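PDB 4ITA: succinate-semialdehyde dehydrogenase from Synechococcus sp., which probably oxidises succinic semialdehyde to succinate with NADP+ as the electron acceptor, as a member of the aldehyde dehydrogenase family. Local coordinates for residues I5-N9 with S159-Q163; I8-G13 with A339-Y343; A165-E169 with F182-L186. One frame throughout, in Å; residues are numbered along the deposited sequence.

Contact 1: I5-N9 with S159-Q163; sequences IATIN and SNVPQ. With NDP (NADPH dihydro-nicotinamide-adenine-dinucleotide phosphate), chain C.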
loop_
_atom_site.group_PDB
_atom_site.type_symbol
_atom_site.label_atom_id
_atom_site.label_comp_id
_atom_site.label_asym_id
_atom_site.label_seq_id
_atom_site.Cartn_x
_atom_site.Cartn_y
_atom_site.Cartn_z
ATOM N N ILE A 5 -17.628 -16.500 -19.960
ATOM C CA ILE A 5 -18.431 -15.400 -19.437
ATOM C C ILE A 5 -19.897 -15.629 -19.777
ATOM O O ILE A 5 -20.300 -15.582 -20.941
ATOM C CB ILE A 5 -17.968 -14.050 -20.003
ATOM C CG1 ILE A 5 -16.479 -13.839 -19.714
ATOM C CG2 ILE A 5 -18.812 -12.917 -19.427
ATOM C CD1 ILE A 5 -15.884 -12.657 -20.443
ATOM N N ALA A 6 -20.701 -15.886 -18.756
ATOM C CA ALA A 6 -22.074 -16.297 -18.973
ATOM C C ALA A 6 -22.929 -16.121 -17.732
ATOM O O ALA A 6 -22.439 -16.189 -16.598
ATOM C CB ALA A 6 -22.116 -17.757 -19.430
ATOM N N THR A 7 -24.213 -15.880 -17.959
ATOM C CA THR A 7 -25.201 -15.989 -16.897
ATOM C C THR A 7 -25.663 -17.435 -16.842
ATOM O O THR A 7 -26.263 -17.934 -17.797
ATOM C CB THR A 7 -26.423 -15.087 -17.147
ATOM O OG1 THR A 7 -26.006 -13.721 -17.263
ATOM C CG2 THR A 7 -27.441 -15.220 -16.007
ATOM N N ILE A 8 -25.352 -18.107 -15.739
ATOM C CA ILE A 8 -25.875 -19.437 -15.474
ATOM C C ILE A 8 -26.629 -19.374 -14.155
ATOM O O ILE A 8 -26.032 -19.150 -13.099
ATOM C CB ILE A 8 -24.764 -20.488 -15.404
ATOM C CG1 ILE A 8 -23.968 -20.499 -16.711
ATOM C CG2 ILE A 8 -25.360 -21.866 -15.128
ATOM C CD1 ILE A 8 -22.748 -21.401 -16.694
ATOM N N ASN A 9 -27.946 -19.531 -14.225
ATOM C CA ASN A 9 -28.809 -19.403 -13.053
ATOM C C ASN A 9 -28.554 -20.545 -12.070
ATOM O O ASN A 9 -28.833 -21.699 -12.381
ATOM C CB ASN A 9 -30.273 -19.397 -13.500
ATOM C CG ASN A 9 -31.231 -19.007 -12.392
ATOM O OD1 ASN A 9 -30.987 -19.277 -11.216
ATOM N ND2 ASN A 9 -32.336 -18.374 -12.764
ATOM N N SER A 159 -16.639 -13.773 -13.902
ATOM C CA SER A 159 -17.155 -14.201 -15.199
ATOM C C SER A 159 -18.601 -14.677 -15.175
ATOM O O SER A 159 -19.231 -14.800 -16.230
ATOM C CB SER A 159 -16.257 -15.286 -15.791
ATOM O OG SER A 159 -15.045 -14.736 -16.261
ATOM N N ASN A 160 -19.120 -14.946 -13.981
ATOM C CA ASN A 160 -20.496 -15.397 -13.822
ATOM C C ASN A 160 -21.480 -14.283 -13.468
ATOM O O ASN A 160 -22.667 -14.536 -13.303
ATOM C CB ASN A 160 -20.574 -16.508 -12.774
ATOM C CG ASN A 160 -20.091 -16.054 -11.411
ATOM O OD1 ASN A 160 -19.135 -15.287 -11.305
ATOM N ND2 ASN A 160 -20.749 -16.529 -10.355
ATOM N N VAL A 161 -21.002 -13.046 -13.366
ATOM C CA VAL A 161 -21.930 -11.922 -13.179
ATOM C C VAL A 161 -21.827 -10.824 -14.255
ATOM O O VAL A 161 -21.786 -9.628 -13.931
ATOM C CB VAL A 161 -21.861 -11.325 -11.737
ATOM C CG1 VAL A 161 -22.336 -12.345 -10.717
ATOM C CG2 VAL A 161 -20.454 -10.849 -11.395
ATOM N N PRO A 162 -21.822 -11.217 -15.543
ATOM C CA PRO A 162 -21.697 -10.199 -16.593
ATOM C C PRO A 162 -22.857 -9.200 -16.612
ATOM O O PRO A 162 -22.623 -8.023 -16.875
ATOM C CB PRO A 162 -21.660 -11.033 -17.886
ATOM C CG PRO A 162 -22.379 -12.285 -17.545
ATOM C CD PRO A 162 -22.018 -12.562 -16.119
ATOM N N GLN A 163 -24.083 -9.639 -16.346
ATOM C CA GLN A 163 -25.192 -8.688 -16.335
ATOM C C GLN A 163 -25.082 -7.680 -15.195
ATOM O O GLN A 163 -25.414 -6.508 -15.369
ATOM C CB GLN A 163 -26.545 -9.396 -16.307
ATOM C CG GLN A 163 -26.813 -10.239 -17.542
ATOM C CD GLN A 163 -28.216 -10.803 -17.545
ATOM O OE1 GLN A 163 -29.194 -10.066 -17.398
ATOM N NE2 GLN A 163 -28.324 -12.118 -17.700
HETATM P PA NDP C . -11.885 -15.746 -7.072
HETATM O O1A NDP C . -10.597 -15.228 -6.501
HETATM O O2A NDP C . -11.911 -17.076 -7.774
HETATM O O5B NDP C . -12.453 -14.660 -8.101
HETATM C C5B NDP C . -12.542 -13.269 -7.768
HETATM C C4B NDP C . -12.209 -12.402 -8.980
HETATM O O4B NDP C . -10.839 -12.610 -9.333
HETATM C C3B NDP C . -13.005 -12.765 -10.227
HETATM O O3B NDP C . -13.188 -11.583 -11.017
HETATM C C2B NDP C . -12.073 -13.715 -10.955
HETATM O O2B NDP C . -12.303 -13.778 -12.356
HETATM C C1B NDP C . -10.761 -13.027 -10.698
HETATM N N9A NDP C . -9.572 -13.888 -10.791
HETATM C C8A NDP C . -9.432 -15.170 -10.399
HETATM N N7A NDP C . -8.164 -15.589 -10.622
HETATM C C5A NDP C . -7.482 -14.555 -11.139
HETATM C C6A NDP C . -6.110 -14.298 -11.606
HETATM N N6A NDP C . -5.184 -15.275 -11.546
HETATM N N1A NDP C . -5.834 -13.068 -12.080
HETATM C C2A NDP C . -6.746 -12.089 -12.138
HETATM N N3A NDP C . -8.016 -12.249 -11.737
HETATM C C4A NDP C . -8.417 -13.438 -11.242
HETATM O O3 NDP C . -12.912 -15.680 -5.813
HETATM P PN NDP C . -14.179 -16.587 -5.354
HETATM O O1N NDP C . -13.912 -18.062 -5.557
HETATM O O2N NDP C . -15.414 -15.947 -5.925
HETATM O O5D NDP C . -14.171 -16.319 -3.767
HETATM C C5D NDP C . -14.448 -15.023 -3.253
HETATM C C4D NDP C . -13.385 -14.638 -2.239
HETATM O O4D NDP C . -13.413 -13.219 -2.022
HETATM C C3D NDP C . -13.603 -15.272 -0.880
HETATM O O3D NDP C . -12.357 -15.729 -0.343
HETATM C C2D NDP C . -14.192 -14.115 -0.096
HETATM O O2D NDP C . -14.012 -14.315 1.306
HETATM C C1D NDP C . -13.383 -12.945 -0.620
HETATM N N1N NDP C . -14.059 -11.681 -0.297
HETATM C C2N NDP C . -13.367 -10.658 0.231
HETATM C C3N NDP C . -14.031 -9.670 0.956
HETATM C C7N NDP C . -13.298 -8.495 1.534
HETATM O O7N NDP C . -13.782 -7.375 1.384
HETATM N N7N NDP C . -12.159 -8.686 2.194
HETATM C C4N NDP C . -15.519 -9.753 1.199
HETATM C C5N NDP C . -16.136 -10.596 0.182
HETATM C C6N NDP C . -15.380 -11.527 -0.525
HETATM P P2B NDP C . -13.101 -15.000 -13.025
HETATM O O1X NDP C . -13.067 -14.636 -14.481
HETATM O O2X NDP C . -12.320 -16.255 -12.712
HETATM O O3X NDP C . -14.492 -15.016 -12.467
HETATM O O HOH W 1 -24.341 -16.580 -13.659
#
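Two direct hydrogen bonds join the segments. Ala-6 N donates to Ser-159 O (3.1 Å), a main-chain link, and Gln-163 NE2 reaches Thr-7 OG1 (2.9 Å); glutamine has the length for this, and the threonine hydroxyl is also hydrogen-bonded to Glu-74. Water 1 bridges, accepting from Ile-8 N (2.8 Å) and donating to Asn-160 O (2.7 Å). Weaker CA-H...O contacts run both ways, from Ile-5 CA to Ser-159 O (3.4 Å) and from Asn-160 CA to Ala-6 O (3.5 Å). Strand 6-8, half of a two-stranded antiparallel sheet with 15-18, lies against the turn leading from strand 152-156 into helix 162-175 of the Rossmann-type cofactor domain, with Val-161 as N-cap and Pro-162, which needs no NH partner, in the helix's first turn. Ile-5 CG2 packs on Pro-162 CB (3.7 Å). Towards NADPH, Ser-159 binds the 2'-phosphate twice, through its backbone N to O3X (2.9 Å) and, because serine carries a hydroxyl on a short side chain, through OG to O1X (2.7 Å).

Contact 2: I8-G13 with A339-Y343; sequences INPTTG and AGYFY. With EDO (1,2-ethanediol), chain G.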
loop_
_atom_site.group_PDB
_atom_site.type_symbol
_atom_site.label_atom_id
_atom_site.label_comp_id
_atom_site.label_asym_id
_atom_site.label_seq_id
_atom_site.Cartn_x
_atom_site.Cartn_y
_atom_site.Cartn_z
ATOM N N ILE A 8 -25.352 -18.107 -15.739
ATOM C CA ILE A 8 -25.875 -19.437 -15.474
ATOM C C ILE A 8 -26.629 -19.374 -14.155
ATOM O O ILE A 8 -26.032 -19.150 -13.099
ATOM C CB ILE A 8 -24.764 -20.488 -15.404
ATOM C CG1 ILE A 8 -23.968 -20.499 -16.711
ATOM C CG2 ILE A 8 -25.360 -21.866 -15.128
ATOM C CD1 ILE A 8 -22.748 -21.401 -16.694
ATOM N N ASN A 9 -27.946 -19.531 -14.225
ATOM C CA ASN A 9 -28.809 -19.403 -13.053
ATOM C C ASN A 9 -28.554 -20.545 -12.070
ATOM O O ASN A 9 -28.833 -21.699 -12.381
ATOM C CB ASN A 9 -30.273 -19.397 -13.500
ATOM C CG ASN A 9 -31.231 -19.007 -12.392
ATOM O OD1 ASN A 9 -30.987 -19.277 -11.216
ATOM N ND2 ASN A 9 -32.336 -18.374 -12.764
ATOM N N PRO A 10 -28.027 -20.233 -10.872
ATOM C CA PRO A 10 -27.662 -21.303 -9.936
ATOM C C PRO A 10 -28.858 -21.996 -9.287
ATOM O O PRO A 10 -28.676 -23.052 -8.685
ATOM C CB PRO A 10 -26.833 -20.568 -8.875
ATOM C CG PRO A 10 -27.391 -19.181 -8.875
ATOM C CD PRO A 10 -27.705 -18.897 -10.333
ATOM N N THR A 11 -30.050 -21.420 -9.404
ATOM C CA THR A 11 -31.254 -22.058 -8.879
ATOM C C THR A 11 -31.712 -23.205 -9.784
ATOM O O THR A 11 -32.252 -24.207 -9.305
ATOM C CB THR A 11 -32.376 -21.021 -8.664
ATOM O OG1 THR A 11 -31.933 -20.058 -7.702
ATOM C CG2 THR A 11 -33.660 -21.674 -8.151
ATOM N N THR A 12 -31.462 -23.077 -11.084
ATOM C CA THR A 12 -31.919 -24.069 -12.051
ATOM C C THR A 12 -30.776 -24.793 -12.753
ATOM O O THR A 12 -30.966 -25.886 -13.297
ATOM C CB THR A 12 -32.801 -23.422 -13.122
ATOM O OG1 THR A 12 -32.039 -22.428 -13.820
ATOM C CG2 THR A 12 -34.026 -22.782 -12.502
ATOM N N GLY A 13 -29.594 -24.186 -12.761
ATOM C CA GLY A 13 -28.472 -24.727 -13.511
ATOM C C GLY A 13 -28.513 -24.355 -14.986
ATOM O O GLY A 13 -27.644 -24.759 -15.761
ATOM N N ALA A 339 -32.629 -29.711 -8.187
ATOM C CA ALA A 339 -32.038 -28.838 -9.190
ATOM C C ALA A 339 -31.424 -27.610 -8.528
ATOM O O ALA A 339 -31.957 -27.089 -7.549
ATOM C CB ALA A 339 -33.085 -28.418 -10.210
ATOM N N GLY A 340 -30.307 -27.156 -9.078
ATOM C CA GLY A 340 -29.623 -25.998 -8.534
ATOM C C GLY A 340 -28.541 -26.399 -7.555
ATOM O O GLY A 340 -28.534 -27.520 -7.041
ATOM N N TYR A 341 -27.628 -25.478 -7.275
ATOM C CA TYR A 341 -26.434 -25.803 -6.498
ATOM C C TYR A 341 -26.662 -25.695 -4.987
ATOM O O TYR A 341 -25.946 -24.967 -4.296
ATOM C CB TYR A 341 -25.267 -24.904 -6.922
ATOM C CG TYR A 341 -25.080 -24.787 -8.418
ATOM C CD1 TYR A 341 -25.111 -25.911 -9.237
ATOM C CD2 TYR A 341 -24.888 -23.546 -9.014
ATOM C CE1 TYR A 341 -24.946 -25.799 -10.607
ATOM C CE2 TYR A 341 -24.723 -23.426 -10.378
ATOM C CZ TYR A 341 -24.750 -24.553 -11.168
ATOM O OH TYR A 341 -24.585 -24.428 -12.528
ATOM N N PHE A 342 -27.649 -26.431 -4.479
ATOM C CA PHE A 342 -28.082 -26.295 -3.095
ATOM C C PHE A 342 -27.250 -27.119 -2.122
ATOM O O PHE A 342 -27.030 -28.316 -2.326
ATOM C CB PHE A 342 -29.565 -26.656 -2.957
ATOM C CG PHE A 342 -30.500 -25.595 -3.473
ATOM C CD1 PHE A 342 -30.963 -25.627 -4.783
ATOM C CD2 PHE A 342 -30.922 -24.569 -2.644
ATOM C CE1 PHE A 342 -31.824 -24.649 -5.254
ATOM C CE2 PHE A 342 -31.777 -23.587 -3.106
ATOM C CZ PHE A 342 -32.231 -23.628 -4.415
ATOM N N TYR A 343 -26.788 -26.451 -1.069
ATOM C CA TYR A 343 -26.115 -27.090 0.060
ATOM C C TYR A 343 -26.764 -26.568 1.342
ATOM O O TYR A 343 -26.957 -25.363 1.492
ATOM C CB TYR A 343 -24.616 -26.772 0.046
ATOM C CG TYR A 343 -23.804 -27.740 0.867
ATOM C CD1 TYR A 343 -23.280 -28.890 0.295
ATOM C CD2 TYR A 343 -23.577 -27.522 2.217
ATOM C CE1 TYR A 343 -22.550 -29.794 1.038
ATOM C CE2 TYR A 343 -22.849 -28.425 2.973
ATOM C CZ TYR A 343 -22.337 -29.555 2.377
ATOM O OH TYR A 343 -21.609 -30.445 3.132
HETATM C C1 EDO G . -26.385 -29.341 -9.721
HETATM O O1 EDO G . -26.312 -29.494 -8.298
HETATM C C2 EDO G . -27.844 -29.400 -10.166
HETATM O O2 EDO G . -28.534 -30.360 -9.357
#
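Past Ile-8, the end of strand 6-8, both segments are irregular and meet through their main chains. The N-terminal one folds back on itself: Asn-9 OD1 accepts from Thr-11 N (3.0 Å), an Asx turn, while Asn-9 O receives Thr-12 N (3.2 Å) and Gly-13 N (2.6 Å). The turn presents Pro-10 O to Tyr-341 N, giving the one direct hydrogen bond between the segments (3.0 Å). Tyr-341 is itself the centre of an inverse gamma turn, closed by a weak bond from Phe-342 N to Gly-340 O (2.9 Å). Glycine suits position 340 because a CB would collide with Thr-11 O and Pro-10 O; its CA instead approaches Thr-11 O at 3.3 Å in a CA-H...O contact. Gly-13, with positive phi, likewise avoids a clash with the preceding carbonyl.

Among side chains, the long, flat Tyr-341 lies along Pro-10 and reaches Ile-8 with its hydroxyl: Pro-10 CB packs on Tyr-341 CD2 (3.6 Å), Pro-10 O lies over one face of the ring, and Ile-8 CG2 meets Tyr-341 OH (3.7 Å). Phe-342 points its ring edge at Thr-11 O, with CE1 4.1 Å away, and has a cation-pi partner in Arg-338.

The contact ties the loop of the hairpin formed by strands 6-8 and 15-18 to the loop joining strands 328-331 and 346-349, where Tyr-341 also touches Glu-309 and Tyr-343 packs on Leu-312, both of helix 309-325.

Contact 3: A165-E169 with F182-L186; sequences ALAVE and FQTLL. With EDO (1,2-ethanediol), chain E.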
loop_
_atom_site.group_PDB
_atom_site.type_symbol
_atom_site.label_atom_id
_atom_site.label_comp_id
_atom_site.label_asym_id
_atom_site.label_seq_id
_atom_site.Cartn_x
_atom_site.Cartn_y
_atom_site.Cartn_z
ATOM N N ALA A 165 -22.219 -6.680 -13.932
ATOM C CA ALA A 165 -21.117 -5.826 -14.348
ATOM C C ALA A 165 -21.570 -4.776 -15.376
ATOM O O ALA A 165 -21.221 -3.595 -15.273
ATOM C CB ALA A 165 -19.985 -6.671 -14.884
ATOM N N LEU A 166 -22.365 -5.198 -16.355
ATOM C CA LEU A 166 -22.890 -4.261 -17.347
ATOM C C LEU A 166 -23.870 -3.272 -16.717
ATOM O O LEU A 166 -23.892 -2.096 -17.073
ATOM C CB LEU A 166 -23.546 -5.015 -18.498
ATOM C CG LEU A 166 -22.574 -5.852 -19.325
ATOM C CD1 LEU A 166 -23.331 -6.801 -20.244
ATOM C CD2 LEU A 166 -21.626 -4.957 -20.115
ATOM N N ALA A 167 -24.670 -3.743 -15.769
ATOM C CA ALA A 167 -25.625 -2.869 -15.088
ATOM C C ALA A 167 -24.936 -1.746 -14.320
ATOM O O ALA A 167 -25.411 -0.608 -14.327
ATOM C CB ALA A 167 -26.541 -3.673 -14.170
ATOM N N VAL A 168 -23.825 -2.047 -13.655
ATOM C CA VAL A 168 -23.114 -1.008 -12.913
ATOM C C VAL A 168 -22.611 0.081 -13.864
ATOM O O VAL A 168 -22.777 1.277 -13.588
ATOM C CB VAL A 168 -21.957 -1.579 -12.076
ATOM C CG1 VAL A 168 -21.089 -0.456 -11.527
ATOM C CG2 VAL A 168 -22.505 -2.451 -10.950
ATOM N N GLU A 169 -22.033 -0.319 -14.995
ATOM C CA GLU A 169 -21.621 0.676 -15.982
ATOM C C GLU A 169 -22.810 1.496 -16.477
ATOM O O GLU A 169 -22.712 2.712 -16.597
ATOM C CB GLU A 169 -20.876 0.043 -17.168
ATOM C CG GLU A 169 -20.451 1.106 -18.182
ATOM C CD GLU A 169 -19.732 0.598 -19.418
ATOM O OE1 GLU A 169 -18.807 -0.221 -19.313
ATOM O OE2 GLU A 169 -20.058 1.074 -20.526
ATOM N N PHE A 182 -15.748 5.192 -16.242
ATOM C CA PHE A 182 -15.909 3.851 -15.694
ATOM C C PHE A 182 -16.228 2.907 -16.838
ATOM O O PHE A 182 -17.160 3.157 -17.605
ATOM C CB PHE A 182 -17.033 3.796 -14.648
ATOM C CG PHE A 182 -17.165 2.451 -13.977
ATOM C CD1 PHE A 182 -17.816 1.391 -14.610
ATOM C CD2 PHE A 182 -16.637 2.249 -12.718
ATOM C CE1 PHE A 182 -17.923 0.146 -13.989
ATOM C CE2 PHE A 182 -16.741 1.010 -12.089
ATOM C CZ PHE A 182 -17.384 -0.040 -12.730
ATOM N N GLN A 183 -15.475 1.818 -16.950
ATOM C CA GLN A 183 -15.743 0.845 -18.000
ATOM C C GLN A 183 -15.680 -0.562 -17.463
ATOM O O GLN A 183 -14.698 -0.955 -16.834
ATOM C CB GLN A 183 -14.750 0.982 -19.161
ATOM C CG GLN A 183 -14.845 2.300 -19.929
ATOM C CD GLN A 183 -13.789 2.389 -21.017
ATOM O OE1 GLN A 183 -14.045 2.089 -22.189
ATOM N NE2 GLN A 183 -12.586 2.779 -20.630
ATOM N N THR A 184 -16.729 -1.322 -17.736
ATOM C CA THR A 184 -16.747 -2.750 -17.477
ATOM C C THR A 184 -16.034 -3.502 -18.588
ATOM O O THR A 184 -16.328 -3.312 -19.771
ATOM C CB THR A 184 -18.187 -3.224 -17.361
ATOM O OG1 THR A 184 -18.700 -2.769 -16.104
ATOM C CG2 THR A 184 -18.289 -4.750 -17.439
ATOM N N LEU A 185 -15.073 -4.331 -18.199
ATOM C CA LEU A 185 -14.349 -5.182 -19.140
ATOM C C LEU A 185 -14.866 -6.596 -19.024
ATOM O O LEU A 185 -14.652 -7.263 -18.004
ATOM C CB LEU A 185 -12.843 -5.162 -18.855
ATOM C CG LEU A 185 -12.174 -3.791 -18.736
ATOM C CD1 LEU A 185 -10.686 -3.962 -18.472
ATOM C CD2 LEU A 185 -12.396 -2.950 -19.985
ATOM N N LEU A 186 -15.547 -7.069 -20.065
ATOM C CA LEU A 186 -15.982 -8.463 -20.108
ATOM C C LEU A 186 -14.791 -9.307 -20.529
ATOM O O LEU A 186 -14.602 -9.595 -21.709
ATOM C CB LEU A 186 -17.163 -8.646 -21.066
ATOM C CG LEU A 186 -18.462 -7.952 -20.637
ATOM C CD1 LEU A 186 -19.589 -8.321 -21.613
ATOM C CD2 LEU A 186 -18.847 -8.289 -19.204
HETATM C C1 EDO E . -20.039 4.834 -17.815
HETATM O O1 EDO E . -20.140 5.120 -19.213
HETATM C C2 EDO E . -19.485 6.037 -17.065
HETATM O O2 EDO E . -18.176 6.373 -17.538
HETATM O O HOH W 2 -16.962 -0.988 -21.165
#
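Thr-184 supplies both direct hydrogen bonds between helix and strand. Its OG1 donates to Ala-165 O (2.8 Å), a helix carbonyl otherwise engaged by a weak bond from Glu-169 N (3.4 Å), and its backbone N donates to Glu-169 OE1 (2.8 Å). An extended glutamate spans the gap and accepts twice: the same OE1 accepts a hydrogen bond from water 2 (2.7 Å), which also donates to Thr-184 O (2.8 Å). Phe-182 N is satisfied by the O2 of an ethanediol (3.0 Å), and Gln-183 NE2 by Lys-30 O. The side chain of Ala-165, a single methyl, lets Thr-184 CG2 come to 3.6 Å from its CB, Val-168 CG1 meets Phe-182 CZ (3.9 Å), and Leu-166 CD2 meets Leu-186 CD1 (4.2 Å). The axes of segments 165-169 and 182-185 approach to 7.7 Å, and their directions differ by 166°, nearly antiparallel, as expected for the helix of a beta-alpha-beta crossover between parallel strands 152-156 and 182-185 in a Rossmann-type fold.

Helix 162-175 joins contacts 1 and 3: its first turn meets the N-terminal strand, and residues 165-169 just after it pack on strand 182-185. Their centres lie 13 Å apart, yet Ile-5 CD1 lies 3.5 Å from Leu-186 C. Contacts 1 and 2, also 13 Å apart between centres, share Ile-8 and Asn-9, so the N-terminal stretch passes from one contact, made by residues 5-7, into the other, made by Ile-8 and the turn beyond it. Contacts 2 and 3 stay separate, about 12 Å between nearest atoms. Of the three, only contact 1 binds NADPH, through Ser-159. The side chain of Ala-165 is about 9 Å from the bound NADPH, the side chain of Ile-8 about 11 Å.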